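NADH dehydrogenase, putative (Plasmodium falciparum, PDB 5JWC) oxidises NADH with a bound FAD and, as a type II NADH-ubiquinone oxidoreductase of a malaria parasite, probably passes the electrons on to ubiquinone. Local coordinates at residues A[180-183]-A[184-187]; A[310-313]-A[314-317]; A[374-377]-A[378-382]. All coordinates share one frame; numbering follows the deposited sequence. Where two conformers were deposited one is given.

Contact 1. Residues A[180-183]-A[184-187]; sequences ISNE and EKKK
Ser181 and Glu184 exchange hydrogen bonds as a capping box at the start of helix 182-188. Ser181 is the N-cap residue, and its OG accepts from Glu184 N at 3.3 Å. In return, Glu184 OE1 takes two donors: the backbone Ser181 N, straight at 169° though its 2.5 Å is unusually short and probably imprecise, and the Ser181 OG hydroxyl at 2.7 Å, which meets the oxygen on its anti side, 29° out of the carboxylate plane. The extended Glu184 chain (chi2 162°) carries the carboxylate back past the serine to reach both. Behind the box, Ser181 O accepts from Lys185 N at 3.0 Å, and Asn182 O and Glu183 O accept from Lys186 N and Lys187 N in turn.

In one of its two conformers, Ile180 places CG2 3.6 Å from Lys185 CG. Glu183 OE1 reaches Lys186 NZ only as a long salt bridge of 3.8 Å. Asn182, Lys185 and Lys186 lean on Phe225. Within the box, Ser181 N, Ser181 OG, Glu184 N and Glu184 OE1 are thus paired with one another, and the negative carboxylate would probably interact favourably with the positive end of the helix dipole.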
loop_
_atom_site.group_PDB
_atom_site.type_symbol
_atom_site.label_atom_id
_atom_site.label_comp_id
_atom_site.label_asym_id
_atom_site.label_seq_id
_atom_site.Cartn_x
_atom_site.Cartn_y
_atom_site.Cartn_z
ATOM N N ILE A 180 14.224 -11.645 23.945
ATOM C CA ILE A 180 14.655 -10.251 24.107
ATOM C C ILE A 180 14.353 -9.727 25.517
ATOM O O ILE A 180 13.246 -9.895 26.022
ATOM C CB ILE A 180 13.983 -9.346 23.035
ATOM C CG1 ILE A 180 14.679 -9.530 21.680
ATOM C CG2 ILE A 180 14.034 -7.879 23.434
ATOM C CD1 ILE A 180 13.802 -9.232 20.470
ATOM N N SER A 181 15.345 -9.104 26.154
ATOM C CA SER A 181 15.182 -8.589 27.514
ATOM C C SER A 181 14.415 -7.281 27.551
ATOM O O SER A 181 14.268 -6.604 26.534
ATOM C CB SER A 181 16.541 -8.368 28.173
ATOM O OG SER A 181 17.259 -7.359 27.480
ATOM N N ASN A 182 13.947 -6.927 28.742
ATOM C CA ASN A 182 13.243 -5.675 28.959
ATOM C C ASN A 182 14.109 -4.454 28.632
ATOM O O ASN A 182 13.633 -3.466 28.056
ATOM C CB ASN A 182 12.755 -5.609 30.406
ATOM C CG ASN A 182 11.615 -6.564 30.672
ATOM O OD1 ASN A 182 11.283 -7.406 29.829
ATOM N ND2 ASN A 182 10.992 -6.432 31.838
ATOM N N GLU A 183 15.390 -4.533 28.970
ATOM C CA GLU A 183 16.292 -3.429 28.685
ATOM C C GLU A 183 16.454 -3.248 27.177
ATOM O O GLU A 183 16.535 -2.123 26.685
ATOM C CB GLU A 183 17.649 -3.645 29.356
ATOM C CG GLU A 183 18.258 -2.348 29.884
ATOM C CD GLU A 183 17.284 -1.566 30.777
ATOM O OE1 GLU A 183 16.748 -2.159 31.746
ATOM O OE2 GLU A 183 17.049 -0.367 30.502
ATOM N N GLU A 184 16.531 -4.348 26.439
ATOM C CA GLU A 184 16.675 -4.245 24.993
ATOM C C GLU A 184 15.401 -3.679 24.374
ATOM O O GLU A 184 15.461 -2.957 23.384
ATOM C CB GLU A 184 16.987 -5.601 24.350
ATOM C CG GLU A 184 18.306 -6.232 24.767
ATOM C CD GLU A 184 18.353 -7.734 24.462
ATOM O OE1 GLU A 184 17.570 -8.514 25.062
ATOM O OE2 GLU A 184 19.158 -8.131 23.589
ATOM N N LYS A 185 14.262 -4.016 24.975
ATOM C CA LYS A 185 12.965 -3.530 24.523
ATOM C C LYS A 185 12.855 -2.015 24.693
ATOM O O LYS A 185 12.406 -1.314 23.778
ATOM C CB LYS A 185 11.825 -4.217 25.285
ATOM C CG LYS A 185 11.602 -5.694 24.959
ATOM C CD LYS A 185 10.337 -6.208 25.650
ATOM C CE LYS A 185 10.371 -7.720 25.850
ATOM N NZ LYS A 185 9.108 -8.268 26.429
ATOM N N LYS A 186 13.249 -1.513 25.865
ATOM C CA LYS A 186 13.168 -0.081 26.139
ATOM C C LYS A 186 13.997 0.693 25.123
ATOM O O LYS A 186 13.614 1.771 24.706
ATOM C CB LYS A 186 13.652 0.255 27.549
ATOM C CG LYS A 186 12.780 -0.265 28.668
ATOM C CD LYS A 186 13.356 0.183 30.020
ATOM C CE LYS A 186 12.765 -0.591 31.186
ATOM N NZ LYS A 186 13.488 -0.291 32.465
ATOM N N LYS A 187 15.129 0.129 24.726
ATOM C CA LYS A 187 15.972 0.768 23.730
ATOM C C LYS A 187 15.341 0.711 22.346
ATOM O O LYS A 187 15.327 1.705 21.620
ATOM C CB LYS A 187 17.354 0.123 23.697
ATOM C CG LYS A 187 18.153 0.288 24.989
ATOM C CD LYS A 187 19.617 -0.041 24.739
ATOM C CE LYS A 187 20.400 -0.183 26.036
ATOM N NZ LYS A 187 21.820 -0.576 25.767
#

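Contact 2. Residues A[310-313]-A[314-317]; sequences KTIP and VQAN
Val314 touches the preceding segment through CG1, which lies 4.1 Å from CG2 of Ile312. Its first torsion (85°) sets CG1 between the backbone N and the carbonyl carbon, turned to the isoleucine branch.

Gln315 comes next. Its backbone N makes a weak bond to Ile312 O (2.9 Å), bent to 127° at hydrogen. The backbone angles of Pro313 and Val314, both in the helical region, are those of a type III beta turn over residues 312-315, with the proline in its second place. The Gln315 side chain runs beside that of Ile312, both pointing the same way, with CG 4.0 Å from Ile312 CG2. Its amide end is held from outside: NE2 donates to Ile330 O and Lys322 O, while OE1 accepts from Asn318 ND2.

Ala316 N donates to Pro313 O at 3.1 Å, nearly straight at 163°, yet it approaches from above the carbonyl plane. This closes a type I turn over residues 313-316, overlapping the first. Ala316 CB rests 3.3 Å from the same Pro313 O, and Ala316 O lies 4.1 Å from Lys310 CG.

The two turns reverse the chain between helix 303-309 and strand 321-323. One of the two turn bonds is weak and the other lies off the lone pairs; they are accompanied by the packing of Ile312 on Gln315 and by bonds that tie both ends of the buried Gln315 amide to residues beyond the bend, so the turn is joined to its surroundings through polar as well as apolar contacts.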
loop_
_atom_site.group_PDB
_atom_site.type_symbol
_atom_site.label_atom_id
_atom_site.label_comp_id
_atom_site.label_asym_id
_atom_site.label_seq_id
_atom_site.Cartn_x
_atom_site.Cartn_y
_atom_site.Cartn_z
ATOM N N LYS A 310 24.938 27.055 -12.309
ATOM C CA LYS A 310 26.304 27.267 -12.776
ATOM C C LYS A 310 26.408 27.577 -14.264
ATOM O O LYS A 310 27.471 27.952 -14.752
ATOM C CB LYS A 310 27.155 26.057 -12.417
ATOM C CG LYS A 310 27.122 25.793 -10.934
ATOM C CD LYS A 310 28.050 24.693 -10.510
ATOM C CE LYS A 310 28.186 24.693 -8.987
ATOM N NZ LYS A 310 29.238 23.760 -8.480
ATOM N N THR A 311 25.296 27.449 -14.973
ATOM C CA THR A 311 25.255 27.738 -16.395
ATOM C C THR A 311 24.695 29.129 -16.654
ATOM O O THR A 311 24.614 29.571 -17.799
ATOM C CB THR A 311 24.400 26.699 -17.169
ATOM O OG1 THR A 311 23.007 26.990 -16.994
ATOM C CG2 THR A 311 24.692 25.284 -16.692
ATOM N N ILE A 312 24.279 29.807 -15.588
ATOM C CA ILE A 312 23.806 31.186 -15.690
ATOM C C ILE A 312 24.855 32.098 -15.068
ATOM O O ILE A 312 25.064 32.072 -13.849
ATOM C CB ILE A 312 22.446 31.384 -14.992
ATOM C CG1 ILE A 312 21.458 30.298 -15.419
ATOM C CG2 ILE A 312 21.878 32.745 -15.300
ATOM C CD1 ILE A 312 20.163 30.346 -14.647
ATOM N N PRO A 313 25.543 32.887 -15.911
ATOM C CA PRO A 313 26.682 33.680 -15.428
ATOM C C PRO A 313 26.329 34.567 -14.237
ATOM O O PRO A 313 26.941 34.412 -13.179
ATOM C CB PRO A 313 27.088 34.510 -16.660
ATOM C CG PRO A 313 25.906 34.447 -17.592
ATOM C CD PRO A 313 25.266 33.117 -17.340
ATOM N N VAL A 314 25.336 35.436 -14.383
ATOM C CA VAL A 314 24.894 36.274 -13.269
ATOM C C VAL A 314 24.495 35.481 -12.000
ATOM O O VAL A 314 24.625 35.997 -10.892
ATOM C CB VAL A 314 23.730 37.195 -13.699
ATOM C CG1 VAL A 314 22.393 36.483 -13.596
ATOM C CG2 VAL A 314 23.726 38.470 -12.871
ATOM N N GLN A 315 24.028 34.238 -12.137
ATOM C CA GLN A 315 23.622 33.458 -10.960
ATOM C C GLN A 315 24.638 32.376 -10.562
ATOM O O GLN A 315 24.375 31.578 -9.655
ATOM C CB GLN A 315 22.251 32.787 -11.195
ATOM C CG GLN A 315 21.098 33.737 -11.490
ATOM C CD GLN A 315 19.785 33.246 -10.894
ATOM O OE1 GLN A 315 19.766 32.649 -9.816
ATOM N NE2 GLN A 315 18.681 33.504 -11.590
ATOM N N ALA A 316 25.799 32.372 -11.212
ATOM C CA ALA A 316 26.740 31.251 -11.134
ATOM C C ALA A 316 27.148 30.825 -9.734
ATOM O O ALA A 316 27.413 29.649 -9.508
ATOM C CB ALA A 316 27.981 31.572 -11.956
ATOM N N ASN A 317 27.206 31.752 -8.786
ATOM C CA ASN A 317 27.605 31.372 -7.436
ATOM C C ASN A 317 26.481 31.488 -6.411
ATOM O O ASN A 317 26.738 31.545 -5.205
ATOM C CB ASN A 317 28.809 32.210 -6.986
ATOM C CG ASN A 317 29.840 32.400 -8.095
ATOM O OD1 ASN A 317 29.827 33.399 -8.820
ATOM N ND2 ASN A 317 30.738 31.427 -8.232
#

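Contact 3. Residues A[374-377]-A[378-382]; sequences LKQS and ELTKT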
loop_
_atom_site.group_PDB
_atom_site.type_symbol
_atom_site.label_atom_id
_atom_site.label_comp_id
_atom_site.label_asym_id
_atom_site.label_seq_id
_atom_site.Cartn_x
_atom_site.Cartn_y
_atom_site.Cartn_z
ATOM N N LEU A 374 0.142 56.255 0.053
ATOM C CA LEU A 374 -1.047 56.647 -0.689
ATOM C C LEU A 374 -1.042 56.110 -2.125
ATOM O O LEU A 374 -2.101 55.912 -2.702
ATOM C CB LEU A 374 -1.194 58.174 -0.686
ATOM C CG LEU A 374 -1.853 58.736 0.583
ATOM C CD1 LEU A 374 -1.827 60.260 0.622
ATOM C CD2 LEU A 374 -3.286 58.239 0.684
ATOM N N LYS A 375 0.136 55.857 -2.695
ATOM C CA LYS A 375 0.226 55.287 -4.047
ATOM C C LYS A 375 0.568 53.803 -3.988
ATOM O O LYS A 375 0.978 53.187 -4.984
ATOM C CB LYS A 375 1.274 56.023 -4.888
ATOM C CG LYS A 375 0.949 57.494 -5.157
ATOM C CD LYS A 375 -0.389 57.632 -5.872
ATOM C CE LYS A 375 -0.787 59.088 -6.025
ATOM N NZ LYS A 375 -1.526 59.581 -4.827
ATOM N N GLN A 376 0.357 53.226 -2.816
ATOM C CA GLN A 376 0.820 51.882 -2.552
ATOM C C GLN A 376 0.040 50.809 -3.315
ATOM O O GLN A 376 0.616 49.820 -3.730
ATOM C CB GLN A 376 0.755 51.632 -1.039
ATOM C CG GLN A 376 1.285 50.310 -0.612
ATOM C CD GLN A 376 0.160 49.349 -0.384
ATOM O OE1 GLN A 376 -1.004 49.757 -0.293
ATOM N NE2 GLN A 376 0.483 48.063 -0.317
ATOM N N SER A 377 -1.244 51.036 -3.565
ATOM C CA SER A 377 -2.015 50.146 -4.435
ATOM C C SER A 377 -1.431 50.063 -5.842
ATOM O O SER A 377 -1.270 48.977 -6.385
ATOM C CB SER A 377 -3.476 50.587 -4.528
ATOM O OG SER A 377 -3.633 51.594 -5.515
ATOM N N GLU A 378 -1.143 51.213 -6.442
ATOM C CA GLU A 378 -0.637 51.250 -7.808
ATOM C C GLU A 378 0.790 50.722 -7.926
ATOM O O GLU A 378 1.109 49.976 -8.857
ATOM C CB GLU A 378 -0.717 52.671 -8.372
ATOM C CG GLU A 378 0.027 52.855 -9.688
ATOM C CD GLU A 378 -0.022 54.281 -10.231
ATOM O OE1 GLU A 378 0.218 55.240 -9.461
ATOM O OE2 GLU A 378 -0.295 54.434 -11.442
ATOM N N LEU A 379 1.654 51.100 -6.993
ATOM C CA LEU A 379 3.063 50.771 -7.144
ATOM C C LEU A 379 3.333 49.322 -6.754
ATOM O O LEU A 379 4.327 48.727 -7.171
ATOM C CB LEU A 379 3.911 51.715 -6.288
ATOM C CG LEU A 379 4.091 53.147 -6.807
ATOM C CD1 LEU A 379 4.779 54.011 -5.756
ATOM C CD2 LEU A 379 4.879 53.141 -8.112
ATOM N N THR A 380 2.427 48.742 -5.979
ATOM C CA THR A 380 2.584 47.351 -5.567
ATOM C C THR A 380 2.422 46.398 -6.764
ATOM O O THR A 380 2.967 45.300 -6.767
ATOM C CB THR A 380 1.585 47.013 -4.435
ATOM O OG1 THR A 380 2.011 45.855 -3.715
ATOM C CG2 THR A 380 0.206 46.777 -4.974
ATOM N N LYS A 381 1.732 46.848 -7.811
ATOM C CA LYS A 381 1.627 46.056 -9.039
ATOM C C LYS A 381 2.996 45.888 -9.694
ATOM O O LYS A 381 3.233 44.916 -10.408
ATOM C CB LYS A 381 0.608 46.677 -10.011
ATOM C CG LYS A 381 -0.841 46.529 -9.508
ATOM C CD LYS A 381 -1.850 47.319 -10.344
ATOM C CE LYS A 381 -1.660 48.821 -10.214
ATOM N NZ LYS A 381 -2.777 49.611 -10.812
ATOM N N THR A 382 3.908 46.815 -9.416
ATOM C CA THR A 382 5.277 46.727 -9.902
ATOM C C THR A 382 6.256 46.245 -8.835
ATOM O O THR A 382 7.167 45.465 -9.119
ATOM C CB THR A 382 5.776 48.101 -10.423
ATOM O OG1 THR A 382 4.959 48.533 -11.519
ATOM C CG2 THR A 382 7.202 48.003 -10.873
#
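Leu379 N donates to Lys375 O (3.0 Å, 159° at hydrogen), almost in line with the carbonyl, and Thr380 N to Gln376 O (3.1 Å, 138°), more bent and from above the carbonyl plane, so the backbone of the short helix 376-380 is closed by i to i+4 bonds.

The Leu379 side chain lies by the carbonyl that its own N-H bonds, with CB 3.5 Å from Lys375 O. Its CD1 reaches Lys375 CB at 4.1 Å, so the leucine touches the aliphatic root of the lysine while the bent lysine chain leads its amine away. Lys375 is the N-cap residue and separates this helix from helix 369-374. Leu379 is buried, and also touches Ile358 and Ile361 of helix 355-361 as well as Leu386. This places the segment as one of the short helices of the helical insertion domain of PfNDH2, with Leu379 against helix 355-361. Glu378 reaches Ile361 too; its carboxylate stays well apart from the lysine amine, with 6.6 Å between Glu378 OE1 and Lys375 NZ.

On another side of the helix, Thr380 turns its methyl to the preceding turn. With OG1 anti to the nitrogen (chi1 -160°), CG2 stands between the backbone N and the carbonyl carbon and lies by Ser377 O, at a modelled 3.0 Å that is too short to be read closely. The same caution applies to the 3.1 Å between Thr380 CB and Gln376 O. Beyond the two segments, the threonine side chain meets Ile454. Gln376 extends from the helix to donate from NE2 to Leu386 O, and its side chain touches Tyr393.

In the fold
Contacts 1, 2 and 3 follow one another along the chain without touching. Contacts 1 and 2 both fall in the pyridine nucleotide-disulphide oxidoreductase range, yet their centres are 54 Å apart; contact 3 belongs to the helical insertion domain. Contacts 1 and 3 lie on opposite sides of the chain's centre, 65 Å between their centres. Contacts 2 and 3 are the nearest pair, with about 17 Å between nearest atoms. None of the three segment pairs supplies a residue to the RYL-552 sites seen in the crystal. The Gln315 side chain of contact 2 is about 13 Å from a bound magnesium ion, too far for direct coordination.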